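Fiber protein (Raptor siadenovirus a, PDB 5FJL) forms the trimeric fibre of the virion, whose head domain, the part present here, probably attaches the virus to a host-cell receptor. Local coordinates at residues 85-88 against 89-92. Residues are numbered along the deposited sequence; the frame is centred on the assembly and turned at random.
Sequences TFKG and ADFK
Lys-87 and Asp-90 bond to each other twice where strand 78-87 of the fibre head's beta-sandwich runs into a single 3-10 turn, Gly-88 to Asp-90, at the start of the loop to strand 99-103. Ala-89 lies exposed on this turn, its CB 4.4 Å from Lys-87 CB. Asp-90 closes the turn: Asp-90 N donates to Lys-87 O over 2.8 Å, reaching the oxygen from above the carbonyl plane. Its carboxylate folds back to the strand end. With CG beside its own backbone N (chi1 -66°), Asp-90 OD2 accepts from Lys-87 N, again at 2.8 Å, at an N-H...O angle of 159°. The donor lies above the carboxylate plane, not in it. Asp-90 OD2 also stands 3.7 Å from Phe-86 CB, and carboxylate and Phe-86 ring are turned at right angles. Asp-90 OD1 is held by Ser-48 OG and Thr-46 OG1 of the loop between strands 38-45 and 51-59. The next residue, Phe-91, adds a second i to i+3 bond: Phe-91 N donates to Gly-88 O at 3.1 Å. A water bridges Gly-88 O to Phe-91 O, and Lys-47 NZ also reaches the latter. The Phe-91 ring turns back toward the strand end, with Phe-91 CD1 3.4 Å from Lys-87 O. Phe-91 CE1 comes within 4.3 Å of Phe-86 CB, a loose apolar contact. Both rings pack on Ile-102 of strand 99-103. Gly-88 O meets the Phe-91 ring at its edge, in the ring plane, 3.6 Å from Phe-91 CD1.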
loop_
_atom_site.group_PDB
_atom_site.type_symbol
_atom_site.label_atom_id
_atom_site.label_comp_id
_atom_site.label_asym_id
_atom_site.label_seq_id
_atom_site.Cartn_x
_atom_site.Cartn_y
_atom_site.Cartn_z
ATOM N N THR A 85 6.226 -1.623 -18.511
ATOM C CA THR A 85 5.428 -0.775 -19.388
ATOM C C THR A 85 4.370 -1.573 -20.124
ATOM O O THR A 85 4.637 -2.625 -20.724
ATOM C CB THR A 85 6.343 -0.057 -20.392
ATOM O OG1 THR A 85 7.237 0.798 -19.658
ATOM C CG2 THR A 85 5.569 0.765 -21.426
ATOM N N PHE A 86 3.152 -1.060 -20.046
ATOM C CA PHE A 86 2.007 -1.570 -20.801
ATOM C C PHE A 86 1.585 -0.524 -21.817
ATOM O O PHE A 86 1.649 0.685 -21.549
ATOM C CB PHE A 86 0.828 -1.875 -19.877
ATOM C CG PHE A 86 1.110 -2.971 -18.901
ATOM C CD1 PHE A 86 1.857 -2.747 -17.756
ATOM C CD2 PHE A 86 0.724 -4.269 -19.171
ATOM C CE1 PHE A 86 2.171 -3.779 -16.887
ATOM C CE2 PHE A 86 1.000 -5.305 -18.295
ATOM C CZ PHE A 86 1.724 -5.077 -17.154
ATOM N N LYS A 87 1.112 -0.966 -22.960
ATOM C CA LYS A 87 0.563 -0.099 -23.977
ATOM C C LYS A 87 -0.935 0.048 -23.789
ATOM O O LYS A 87 -1.581 -0.861 -23.261
ATOM C CB LYS A 87 0.806 -0.711 -25.370
ATOM C CG LYS A 87 2.268 -0.877 -25.708
ATOM C CD LYS A 87 2.441 -1.394 -27.146
ATOM C CE LYS A 87 2.076 -0.348 -28.228
ATOM N NZ LYS A 87 2.831 0.965 -28.356
ATOM N N GLY A 88 -1.530 1.116 -24.319
ATOM C CA GLY A 88 -2.989 1.177 -24.370
ATOM C C GLY A 88 -3.649 -0.066 -24.961
ATOM O O GLY A 88 -4.706 -0.517 -24.505
ATOM N N ALA A 89 -2.995 -0.640 -25.968
ATOM C CA ALA A 89 -3.457 -1.840 -26.637
ATOM C C ALA A 89 -3.523 -3.057 -25.743
ATOM O O ALA A 89 -4.168 -4.041 -26.131
ATOM C CB ALA A 89 -2.577 -2.146 -27.832
ATOM N N ASP A 90 -2.866 -3.028 -24.575
ATOM C CA ASP A 90 -2.892 -4.148 -23.660
ATOM C C ASP A 90 -4.160 -4.196 -22.802
ATOM O O ASP A 90 -4.421 -5.192 -22.144
ATOM C CB ASP A 90 -1.681 -4.112 -22.734
ATOM C CG ASP A 90 -0.381 -4.326 -23.451
ATOM O OD1 ASP A 90 -0.390 -5.112 -24.430
ATOM O OD2 ASP A 90 0.661 -3.761 -23.038
ATOM N N PHE A 91 -4.933 -3.099 -22.780
ATOM C CA PHE A 91 -6.099 -3.017 -21.925
ATOM C C PHE A 91 -7.337 -3.508 -22.662
ATOM O O PHE A 91 -7.392 -3.466 -23.907
ATOM C CB PHE A 91 -6.290 -1.580 -21.453
ATOM C CG PHE A 91 -5.217 -1.111 -20.496
ATOM C CD1 PHE A 91 -4.044 -0.553 -20.990
ATOM C CD2 PHE A 91 -5.372 -1.286 -19.142
ATOM C CE1 PHE A 91 -3.051 -0.141 -20.129
ATOM C CE2 PHE A 91 -4.377 -0.877 -18.257
ATOM C CZ PHE A 91 -3.211 -0.318 -18.761
ATOM N N LYS A 92 -8.338 -3.948 -21.916
ATOM C CA LYS A 92 -9.625 -4.317 -22.542
ATOM C C LYS A 92 -10.200 -3.102 -23.248
ATOM O O LYS A 92 -10.671 -3.191 -24.413
ATOM C CB LYS A 92 -10.586 -4.879 -21.510
ATOM C CG LYS A 92 -11.915 -5.307 -22.124
ATOM C CD LYS A 92 -12.728 -6.073 -21.100
ATOM C CE LYS A 92 -14.127 -6.392 -21.625
ATOM N NZ LYS A 92 -14.060 -7.629 -22.447
HETATM O O HOH W 1 -7.189 -1.389 -25.790
#